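Sister chromatid cohesion protein (Chaetomium thermophilum, PDB 5T8V) probably acts, as a whole protein, as a cohesin loader that associates with chromatin, this chain being its C-terminal HEAT-repeat part. Local coordinates at residues Trp506-Tyr516 with Leu579-Pro590; Ile211-Asn222 with Gln263-Gln271. One frame throughout, in Å; residues are numbered along the deposited sequence.

Contact 1: Trp506-Tyr516 with Leu579-Pro590; sequences WTGPYRATLEY and LSTEYTYKDVSP
R511 and Y585 come together because each carries its CG opposite its own backbone N (chi1 -174° and -168°), the arginine chain then bending at its next two torsions as it passes the tyrosine ring. R511 CG sits over one face of that ring, 4.2 Å from the Y585 centroid, as a CH-pi contact. The guanidinium has Y585 CD1 over one face and L579 CD1 over the other. At its edge waits E515, one turn along the same helix, with OE2 in a salt bridge to R511 NH1 at 2.6 Å and CG 3.6 Å from Y585 CD2. With E515 cut back to an alanine, the R511 guanidinium is likely to lose its carboxylate partner and turn more freely, and part of the Y585 ring to lose its cover. Within this largely helical HEAT-repeat protein, the chain leaving helix 578-582 runs extended across helix 509-520 until helix 590-602 begins. At one end of that crossing W506 meets Y583 edge-to-face, centroids 5.1 Å apart and planes at 65°, its CZ2 over the centre of the tyrosine ring; R568 adds a cation-pi contact to W506. At the other end V588 CG2 packs 4.2 Å from A512 CB, and Y516 CE1 lies 4.0 Å from P590 CB.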
loop_
_atom_site.group_PDB
_atom_site.type_symbol
_atom_site.label_atom_id
_atom_site.label_comp_id
_atom_site.label_asym_id
_atom_site.label_seq_id
_atom_site.Cartn_x
_atom_site.Cartn_y
_atom_site.Cartn_z
ATOM N N TRP A 506 -8.110 43.469 -11.037
ATOM C CA TRP A 506 -8.909 43.889 -12.184
ATOM C C TRP A 506 -8.369 43.317 -13.488
ATOM O O TRP A 506 -9.145 43.021 -14.403
ATOM C CB TRP A 506 -8.950 45.416 -12.250
ATOM C CG TRP A 506 -9.792 45.952 -13.355
ATOM C CD1 TRP A 506 -9.396 46.786 -14.356
ATOM C CD2 TRP A 506 -11.180 45.687 -13.578
ATOM N NE1 TRP A 506 -10.454 47.062 -15.188
ATOM C CE2 TRP A 506 -11.562 46.398 -14.731
ATOM C CE3 TRP A 506 -12.138 44.919 -12.911
ATOM C CZ2 TRP A 506 -12.860 46.364 -15.233
ATOM C CZ3 TRP A 506 -13.422 44.886 -13.408
ATOM C CH2 TRP A 506 -13.775 45.603 -14.558
ATOM N N THR A 507 -7.050 43.160 -13.598
ATOM C CA THR A 507 -6.425 42.605 -14.793
ATOM C C THR A 507 -5.878 41.204 -14.551
ATOM O O THR A 507 -4.967 40.767 -15.261
ATOM C CB THR A 507 -5.305 43.522 -15.282
ATOM O OG1 THR A 507 -4.263 43.577 -14.299
ATOM C CG2 THR A 507 -5.832 44.925 -15.534
ATOM N N GLY A 508 -6.423 40.491 -13.567
ATOM C CA GLY A 508 -5.908 39.202 -13.177
ATOM C C GLY A 508 -6.625 38.042 -13.842
ATOM O O GLY A 508 -7.196 38.175 -14.930
ATOM N N PRO A 509 -6.609 36.872 -13.191
ATOM C CA PRO A 509 -7.153 35.671 -13.851
ATOM C C PRO A 509 -8.648 35.732 -14.104
ATOM O O PRO A 509 -9.103 35.289 -15.165
ATOM C CB PRO A 509 -6.778 34.542 -12.880
ATOM C CG PRO A 509 -6.594 35.213 -11.564
ATOM C CD PRO A 509 -6.039 36.564 -11.869
ATOM N N TYR A 510 -9.438 36.247 -13.158
ATOM C CA TYR A 510 -10.875 36.360 -13.387
ATOM C C TYR A 510 -11.161 37.181 -14.639
ATOM O O TYR A 510 -11.951 36.773 -15.502
ATOM C CB TYR A 510 -11.553 36.987 -12.170
ATOM C CG TYR A 510 -11.753 36.028 -11.021
ATOM C CD1 TYR A 510 -12.868 35.204 -10.970
ATOM C CD2 TYR A 510 -10.831 35.945 -9.988
ATOM C CE1 TYR A 510 -13.056 34.324 -9.926
ATOM C CE2 TYR A 510 -11.012 35.068 -8.937
ATOM C CZ TYR A 510 -12.126 34.262 -8.912
ATOM O OH TYR A 510 -12.311 33.388 -7.871
ATOM N N ARG A 511 -10.516 38.343 -14.757
ATOM C CA ARG A 511 -10.676 39.177 -15.941
ATOM C C ARG A 511 -10.370 38.396 -17.213
ATOM O O ARG A 511 -11.145 38.428 -18.174
ATOM C CB ARG A 511 -9.764 40.398 -15.838
ATOM C CG ARG A 511 -9.951 41.417 -16.955
ATOM C CD ARG A 511 -11.137 42.330 -16.699
ATOM N NE ARG A 511 -10.767 43.726 -16.917
ATOM C CZ ARG A 511 -10.907 44.376 -18.066
ATOM N NH1 ARG A 511 -11.427 43.771 -19.126
ATOM N NH2 ARG A 511 -10.529 45.643 -18.155
ATOM N N ALA A 512 -9.234 37.696 -17.241
ATOM C CA ALA A 512 -8.831 36.983 -18.449
ATOM C C ALA A 512 -9.837 35.898 -18.808
ATOM O O ALA A 512 -10.233 35.760 -19.972
ATOM C CB ALA A 512 -7.437 36.383 -18.266
ATOM N N THR A 513 -10.261 35.112 -17.814
ATOM C CA THR A 513 -11.241 34.063 -18.069
ATOM C C THR A 513 -12.527 34.648 -18.638
ATOM O O THR A 513 -13.066 34.150 -19.634
ATOM C CB THR A 513 -11.526 33.290 -16.781
ATOM O OG1 THR A 513 -10.298 32.796 -16.235
ATOM C CG2 THR A 513 -12.455 32.117 -17.050
ATOM N N LEU A 514 -13.026 35.723 -18.024
ATOM C CA LEU A 514 -14.282 36.305 -18.484
ATOM C C LEU A 514 -14.144 36.904 -19.879
ATOM O O LEU A 514 -15.072 36.815 -20.690
ATOM C CB LEU A 514 -14.764 37.358 -17.489
ATOM C CG LEU A 514 -15.420 36.787 -16.230
ATOM C CD1 LEU A 514 -15.587 37.869 -15.173
ATOM C CD2 LEU A 514 -16.767 36.163 -16.566
ATOM N N GLU A 515 -12.999 37.518 -20.181
ATOM C CA GLU A 515 -12.804 38.085 -21.512
ATOM C C GLU A 515 -12.707 36.988 -22.564
ATOM O O GLU A 515 -13.197 37.153 -23.687
ATOM C CB GLU A 515 -11.552 38.962 -21.530
ATOM C CG GLU A 515 -11.671 40.225 -20.686
ATOM C CD GLU A 515 -12.674 41.213 -21.246
ATOM O OE1 GLU A 515 -13.149 41.006 -22.384
ATOM O OE2 GLU A 515 -12.992 42.198 -20.545
ATOM N N TYR A 516 -12.086 35.861 -22.218
ATOM C CA TYR A 516 -12.048 34.725 -23.131
ATOM C C TYR A 516 -13.456 34.212 -23.408
ATOM O O TYR A 516 -13.893 34.139 -24.566
ATOM C CB TYR A 516 -11.168 33.619 -22.546
ATOM C CG TYR A 516 -11.138 32.358 -23.377
ATOM C CD1 TYR A 516 -10.409 32.297 -24.559
ATOM C CD2 TYR A 516 -11.836 31.226 -22.978
ATOM C CE1 TYR A 516 -10.379 31.143 -25.321
ATOM C CE2 TYR A 516 -11.812 30.066 -23.735
ATOM C CZ TYR A 516 -11.081 30.031 -24.904
ATOM O OH TYR A 516 -11.058 28.878 -25.656
ATOM N N LEU A 579 -19.408 44.943 -18.568
ATOM C CA LEU A 579 -17.962 44.788 -18.693
ATOM C C LEU A 579 -17.483 45.193 -20.082
ATOM O O LEU A 579 -16.619 46.065 -20.228
ATOM C CB LEU A 579 -17.562 43.343 -18.387
ATOM C CG LEU A 579 -16.090 42.993 -18.621
ATOM C CD1 LEU A 579 -15.184 43.851 -17.753
ATOM C CD2 LEU A 579 -15.840 41.516 -18.363
ATOM N N SER A 580 -18.035 44.562 -21.120
ATOM C CA SER A 580 -17.586 44.825 -22.482
ATOM C C SER A 580 -17.976 46.213 -22.969
ATOM O O SER A 580 -17.309 46.752 -23.858
ATOM C CB SER A 580 -18.151 43.766 -23.429
ATOM O OG SER A 580 -19.558 43.664 -23.295
ATOM N N THR A 581 -19.034 46.803 -22.410
ATOM C CA THR A 581 -19.488 48.115 -22.862
ATOM C C THR A 581 -18.614 49.236 -22.308
ATOM O O THR A 581 -18.256 50.164 -23.040
ATOM C CB THR A 581 -20.949 48.333 -22.456
ATOM O OG1 THR A 581 -21.785 47.396 -23.147
ATOM C CG2 THR A 581 -21.413 49.755 -22.784
ATOM N N GLU A 582 -18.263 49.170 -21.023
ATOM C CA GLU A 582 -17.523 50.248 -20.380
ATOM C C GLU A 582 -16.013 50.095 -20.493
ATOM O O GLU A 582 -15.289 51.067 -20.244
ATOM C CB GLU A 582 -17.908 50.337 -18.898
ATOM C CG GLU A 582 -19.375 50.670 -18.641
ATOM C CD GLU A 582 -19.720 52.118 -18.947
ATOM O OE1 GLU A 582 -19.367 52.604 -20.042
ATOM O OE2 GLU A 582 -20.343 52.773 -18.084
ATOM N N TYR A 583 -15.520 48.913 -20.857
ATOM C CA TYR A 583 -14.089 48.679 -20.982
ATOM C C TYR A 583 -13.816 47.847 -22.226
ATOM O O TYR A 583 -14.712 47.208 -22.784
ATOM C CB TYR A 583 -13.514 47.959 -19.752
ATOM C CG TYR A 583 -13.754 48.670 -18.439
ATOM C CD1 TYR A 583 -14.907 48.433 -17.702
ATOM C CD2 TYR A 583 -12.826 49.571 -17.933
ATOM C CE1 TYR A 583 -15.131 49.079 -16.499
ATOM C CE2 TYR A 583 -13.042 50.222 -16.732
ATOM C CZ TYR A 583 -14.196 49.971 -16.019
ATOM O OH TYR A 583 -14.416 50.616 -14.822
ATOM N N THR A 584 -12.558 47.871 -22.657
ATOM C CA THR A 584 -12.061 46.983 -23.696
ATOM C C THR A 584 -10.748 46.378 -23.222
ATOM O O THR A 584 -10.025 46.976 -22.420
ATOM C CB THR A 584 -11.859 47.712 -25.033
ATOM O OG1 THR A 584 -10.950 48.805 -24.859
ATOM C CG2 THR A 584 -13.189 48.235 -25.562
ATOM N N TYR A 585 -10.447 45.182 -23.723
ATOM C CA TYR A 585 -9.347 44.384 -23.203
ATOM C C TYR A 585 -8.680 43.636 -24.346
ATOM O O TYR A 585 -9.251 43.470 -25.427
ATOM C CB TYR A 585 -9.851 43.404 -22.135
ATOM C CG TYR A 585 -8.776 42.727 -21.311
ATOM C CD1 TYR A 585 -8.133 43.403 -20.281
ATOM C CD2 TYR A 585 -8.427 41.404 -21.543
ATOM C CE1 TYR A 585 -7.160 42.783 -19.517
ATOM C CE2 TYR A 585 -7.459 40.775 -20.784
ATOM C CZ TYR A 585 -6.829 41.469 -19.773
ATOM O OH TYR A 585 -5.865 40.846 -19.016
ATOM N N LYS A 586 -7.453 43.186 -24.093
ATOM C CA LYS A 586 -6.715 42.422 -25.081
ATOM C C LYS A 586 -7.365 41.055 -25.285
ATOM O O LYS A 586 -8.208 40.608 -24.502
ATOM C CB LYS A 586 -5.259 42.258 -24.650
ATOM C CG LYS A 586 -4.516 43.573 -24.481
ATOM C CD LYS A 586 -3.105 43.355 -23.963
ATOM C CE LYS A 586 -2.351 44.671 -23.839
ATOM N NZ LYS A 586 -0.963 44.476 -23.333
ATOM N N ASP A 587 -6.963 40.386 -26.362
ATOM C CA ASP A 587 -7.471 39.056 -26.656
ATOM C C ASP A 587 -6.698 38.019 -25.853
ATOM O O ASP A 587 -5.470 38.084 -25.745
ATOM C CB ASP A 587 -7.363 38.761 -28.153
ATOM C CG ASP A 587 -8.155 37.533 -28.565
ATOM O OD1 ASP A 587 -9.367 37.672 -28.834
ATOM O OD2 ASP A 587 -7.567 36.432 -28.623
ATOM N N VAL A 588 -7.427 37.063 -25.282
ATOM C CA VAL A 588 -6.852 36.027 -24.432
ATOM C C VAL A 588 -6.804 34.728 -25.221
ATOM O O VAL A 588 -7.800 34.328 -25.838
ATOM C CB VAL A 588 -7.665 35.855 -23.137
ATOM C CG1 VAL A 588 -7.020 34.813 -22.230
ATOM C CG2 VAL A 588 -7.796 37.182 -22.414
ATOM N N SER A 589 -5.653 34.069 -25.203
ATOM C CA SER A 589 -5.511 32.795 -25.883
ATOM C C SER A 589 -6.095 31.673 -25.028
ATOM O O SER A 589 -6.088 31.756 -23.797
ATOM C CB SER A 589 -4.045 32.505 -26.170
ATOM O OG SER A 589 -3.290 32.512 -24.973
ATOM N N PRO A 590 -6.599 30.605 -25.653
ATOM C CA PRO A 590 -7.149 29.499 -24.852
ATOM C C PRO A 590 -6.157 28.958 -23.841
ATOM O O PRO A 590 -6.565 28.421 -22.803
ATOM C CB PRO A 590 -7.525 28.451 -25.909
ATOM C CG PRO A 590 -6.717 28.799 -27.109
ATOM C CD PRO A 590 -6.574 30.285 -27.089
#

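Contact 2: Ile211-Asn222 with Gln263-Gln271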
loop_
_atom_site.group_PDB
_atom_site.type_symbol
_atom_site.label_atom_id
_atom_site.label_comp_id
_atom_site.label_asym_id
_atom_site.label_seq_id
_atom_site.Cartn_x
_atom_site.Cartn_y
_atom_site.Cartn_z
ATOM N N ILE A 211 -42.326 31.166 -22.139
ATOM C CA ILE A 211 -42.559 31.011 -20.708
ATOM C C ILE A 211 -41.829 32.056 -19.871
ATOM O O ILE A 211 -42.125 32.195 -18.680
ATOM C CB ILE A 211 -42.176 29.588 -20.245
ATOM C CG1 ILE A 211 -40.708 29.290 -20.562
ATOM C CG2 ILE A 211 -43.100 28.566 -20.898
ATOM C CD1 ILE A 211 -40.231 27.949 -20.032
ATOM N N ALA A 212 -40.895 32.802 -20.460
ATOM C CA ALA A 212 -40.184 33.846 -19.735
ATOM C C ALA A 212 -40.870 35.201 -19.798
ATOM O O ALA A 212 -40.572 36.066 -18.967
ATOM C CB ALA A 212 -38.763 34.000 -20.280
ATOM N N LYS A 213 -41.773 35.408 -20.758
ATOM C CA LYS A 213 -42.371 36.714 -20.977
ATOM C C LYS A 213 -43.862 36.766 -20.688
ATOM O O LYS A 213 -44.401 37.865 -20.521
ATOM C CB LYS A 213 -42.123 37.167 -22.423
ATOM C CG LYS A 213 -40.648 37.198 -22.789
ATOM C CD LYS A 213 -40.409 37.839 -24.141
ATOM C CE LYS A 213 -38.937 37.785 -24.518
ATOM N NZ LYS A 213 -38.667 38.433 -25.833
ATOM N N VAL A 214 -44.539 35.621 -20.621
ATOM C CA VAL A 214 -45.942 35.561 -20.231
ATOM C C VAL A 214 -46.091 34.505 -19.147
ATOM O O VAL A 214 -45.524 33.411 -19.249
ATOM C CB VAL A 214 -46.868 35.251 -21.430
ATOM C CG1 VAL A 214 -46.564 36.186 -22.596
ATOM C CG2 VAL A 214 -46.744 33.795 -21.871
ATOM N N ASP A 215 -46.845 34.837 -18.103
ATOM C CA ASP A 215 -47.107 33.873 -17.044
ATOM C C ASP A 215 -47.956 32.732 -17.589
ATOM O O ASP A 215 -48.944 32.958 -18.294
ATOM C CB ASP A 215 -47.805 34.550 -15.866
ATOM C CG ASP A 215 -46.870 35.439 -15.067
ATOM O OD1 ASP A 215 -45.956 36.040 -15.671
ATOM O OD2 ASP A 215 -47.045 35.533 -13.835
ATOM N N THR A 216 -47.565 31.505 -17.264
ATOM C CA THR A 216 -48.186 30.315 -17.818
ATOM C C THR A 216 -48.494 29.329 -16.699
ATOM O O THR A 216 -47.889 29.366 -15.624
ATOM C CB THR A 216 -47.276 29.658 -18.870
ATOM O OG1 THR A 216 -47.887 28.463 -19.367
ATOM C CG2 THR A 216 -45.917 29.318 -18.271
ATOM N N SER A 217 -49.444 28.437 -16.972
ATOM C CA SER A 217 -49.859 27.459 -15.978
ATOM C C SER A 217 -48.723 26.498 -15.656
ATOM O O SER A 217 -47.813 26.281 -16.459
ATOM C CB SER A 217 -51.070 26.677 -16.483
ATOM O OG SER A 217 -52.131 27.550 -16.824
ATOM N N GLU A 218 -48.783 25.917 -14.456
ATOM C CA GLU A 218 -47.805 24.910 -14.062
ATOM C C GLU A 218 -47.970 23.614 -14.848
ATOM O O GLU A 218 -47.008 22.844 -14.959
ATOM C CB GLU A 218 -47.916 24.636 -12.560
ATOM C CG GLU A 218 -47.042 23.494 -12.060
ATOM C CD GLU A 218 -47.020 23.395 -10.545
ATOM O OE1 GLU A 218 -46.276 24.169 -9.903
ATOM O OE2 GLU A 218 -47.753 22.546 -9.994
ATOM N N THR A 219 -49.160 23.357 -15.394
ATOM C CA THR A 219 -49.350 22.172 -16.224
ATOM C C THR A 219 -48.668 22.337 -17.577
ATOM O O THR A 219 -48.114 21.374 -18.123
ATOM C CB THR A 219 -50.844 21.890 -16.401
ATOM O OG1 THR A 219 -51.505 23.069 -16.877
ATOM C CG2 THR A 219 -51.468 21.463 -15.080
ATOM N N VAL A 220 -48.687 23.554 -18.125
ATOM C CA VAL A 220 -47.984 23.826 -19.377
ATOM C C VAL A 220 -46.486 23.612 -19.196
ATOM O O VAL A 220 -45.844 22.898 -19.974
ATOM C CB VAL A 220 -48.295 25.253 -19.864
ATOM C CG1 VAL A 220 -47.418 25.628 -21.060
ATOM C CG2 VAL A 220 -49.767 25.377 -20.229
ATOM N N THR A 221 -45.906 24.234 -18.166
ATOM C CA THR A 221 -44.470 24.106 -17.943
ATOM C C THR A 221 -44.089 22.686 -17.547
ATOM O O THR A 221 -42.985 22.233 -17.868
ATOM C CB THR A 221 -44.004 25.089 -16.872
ATOM O OG1 THR A 221 -44.675 24.812 -15.637
ATOM C CG2 THR A 221 -44.295 26.518 -17.298
ATOM N N ASN A 222 -44.974 21.971 -16.849
ATOM C CA ASN A 222 -44.705 20.568 -16.553
ATOM C C ASN A 222 -44.656 19.746 -17.835
ATOM O O ASN A 222 -43.760 18.910 -18.015
ATOM C CB ASN A 222 -45.767 20.019 -15.599
ATOM C CG ASN A 222 -45.520 20.420 -14.153
ATOM O OD1 ASN A 222 -44.621 21.210 -13.854
ATOM N ND2 ASN A 222 -46.323 19.876 -13.247
ATOM N N GLN A 263 -34.656 27.016 -18.529
ATOM C CA GLN A 263 -35.639 28.080 -18.368
ATOM C C GLN A 263 -36.688 27.705 -17.329
ATOM O O GLN A 263 -36.934 28.460 -16.383
ATOM C CB GLN A 263 -36.288 28.394 -19.712
ATOM C CG GLN A 263 -35.590 29.509 -20.450
ATOM C CD GLN A 263 -36.037 30.869 -19.970
ATOM O OE1 GLN A 263 -37.122 31.324 -20.316
ATOM N NE2 GLN A 263 -35.209 31.522 -19.164
ATOM N N ILE A 264 -37.317 26.539 -17.489
ATOM C CA ILE A 264 -38.300 26.092 -16.504
ATOM C C ILE A 264 -37.676 26.060 -15.113
ATOM O O ILE A 264 -38.283 26.500 -14.128
ATOM C CB ILE A 264 -38.866 24.716 -16.904
ATOM C CG1 ILE A 264 -39.560 24.805 -18.266
ATOM C CG2 ILE A 264 -39.835 24.201 -15.836
ATOM C CD1 ILE A 264 -40.019 23.466 -18.820
ATOM N N PHE A 265 -36.449 25.543 -15.016
ATOM C CA PHE A 265 -35.762 25.445 -13.733
ATOM C C PHE A 265 -35.540 26.814 -13.109
ATOM O O PHE A 265 -35.585 26.952 -11.881
ATOM C CB PHE A 265 -34.429 24.723 -13.934
ATOM C CG PHE A 265 -33.631 24.537 -12.674
ATOM C CD1 PHE A 265 -32.753 25.517 -12.243
ATOM C CD2 PHE A 265 -33.739 23.371 -11.937
ATOM C CE1 PHE A 265 -32.012 25.346 -11.093
ATOM C CE2 PHE A 265 -32.998 23.194 -10.784
ATOM C CZ PHE A 265 -32.133 24.183 -10.363
ATOM N N LEU A 266 -35.307 27.835 -13.932
ATOM C CA LEU A 266 -34.972 29.156 -13.416
ATOM C C LEU A 266 -36.211 29.919 -12.958
ATOM O O LEU A 266 -36.196 30.545 -11.893
ATOM C CB LEU A 266 -34.219 29.941 -14.490
ATOM C CG LEU A 266 -33.861 31.402 -14.220
ATOM C CD1 LEU A 266 -32.595 31.750 -14.971
ATOM C CD2 LEU A 266 -34.988 32.342 -14.644
ATOM N N LEU A 267 -37.285 29.881 -13.740
ATOM C CA LEU A 267 -38.472 30.680 -13.460
ATOM C C LEU A 267 -39.385 30.059 -12.408
ATOM O O LEU A 267 -40.461 30.608 -12.151
ATOM C CB LEU A 267 -39.263 30.909 -14.752
ATOM C CG LEU A 267 -38.608 31.855 -15.760
ATOM C CD1 LEU A 267 -38.558 31.218 -17.139
ATOM C CD2 LEU A 267 -39.350 33.180 -15.812
ATOM N N ASN A 268 -38.992 28.949 -11.788
ATOM C CA ASN A 268 -39.815 28.275 -10.783
ATOM C C ASN A 268 -38.916 27.694 -9.702
ATOM O O ASN A 268 -38.566 26.508 -9.728
ATOM C CB ASN A 268 -40.676 27.184 -11.421
ATOM C CG ASN A 268 -41.687 27.742 -12.401
ATOM O OD1 ASN A 268 -42.798 28.113 -12.021
ATOM N ND2 ASN A 268 -41.305 27.809 -13.671
ATOM N N PRO A 269 -38.517 28.511 -8.723
ATOM C CA PRO A 269 -37.655 27.982 -7.652
ATOM C C PRO A 269 -38.286 26.838 -6.879
ATOM O O PRO A 269 -37.610 25.843 -6.583
ATOM C CB PRO A 269 -37.418 29.210 -6.759
ATOM C CG PRO A 269 -37.663 30.386 -7.642
ATOM C CD PRO A 269 -38.732 29.962 -8.599
ATOM N N SER A 270 -39.581 26.947 -6.570
ATOM C CA SER A 270 -40.225 26.003 -5.661
ATOM C C SER A 270 -39.987 24.555 -6.069
ATOM O O SER A 270 -39.854 23.675 -5.210
ATOM C CB SER A 270 -41.726 26.294 -5.597
ATOM O OG SER A 270 -42.302 26.284 -6.893
ATOM N N GLN A 271 -39.928 24.282 -7.372
ATOM C CA GLN A 271 -39.847 22.914 -7.872
ATOM C C GLN A 271 -38.476 22.564 -8.442
ATOM O O GLN A 271 -38.334 21.513 -9.077
ATOM C CB GLN A 271 -40.933 22.678 -8.925
ATOM C CG GLN A 271 -40.956 23.690 -10.063
ATOM C CD GLN A 271 -42.123 23.467 -11.010
ATOM O OE1 GLN A 271 -42.970 22.605 -10.774
ATOM N NE2 GLN A 271 -42.171 24.243 -12.089
#
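I211 lays its CD1 against the flank of I264, 3.7 Å from CG1, and also reaches CB of Q263, 4.0 Å away. With CG1 lying between its backbone N and carbonyl carbon (chi1 58°), the I211 chain is directed at the helix opposite. Beside it L267 CD1 comes 4.2 Å from A212 CB and rests near the carbonyl of I211, so residues 211-212 pack against the 263-267 part of helix 247-267. I264 also serves the next helix, 218-232: its CG2 stands 4.4 Å from T221 CB, and the same side chain touches L224 and E225. It thus bridges two successive helices of the array, with I275 of helix 272-282 packed against it as well. Polar side chains meet around Q271, whose OE1 comes 3.8 Å from N222 OD1, oxygen facing oxygen, a proximity and not a bond. T221 OG1 bonds to E218 O at 3.1 Å, approaching from above the carbonyl plane, on the same face as the N222 backbone N that shares this acceptor. The two segments are therefore held mainly by apolar contact, part of it solvent-exposed at A212 and L267, and not by polar bonds between them.

Contact 2 closes at Q271, well before contact 1 opens at W506, so the two follow each other in series along the chain. Their centres are 34 Å apart and their nearest atoms about 17 Å apart, without touching. Both sit on the same side of the centre of this elongated molecule, contact 1 about 46 Å and contact 2 about 53 Å from it, centre to centre. They differ in kind: residues 211-222 and 263-271 pack helical segments together through aliphatic side chains, whereas residues 506-516 and 579-590 set an extended connection against a helix, with aromatic rings lying against an arginine-glutamate pair of that helix. Each is structural packing within the helical array, tying together segments separated by intervening helices.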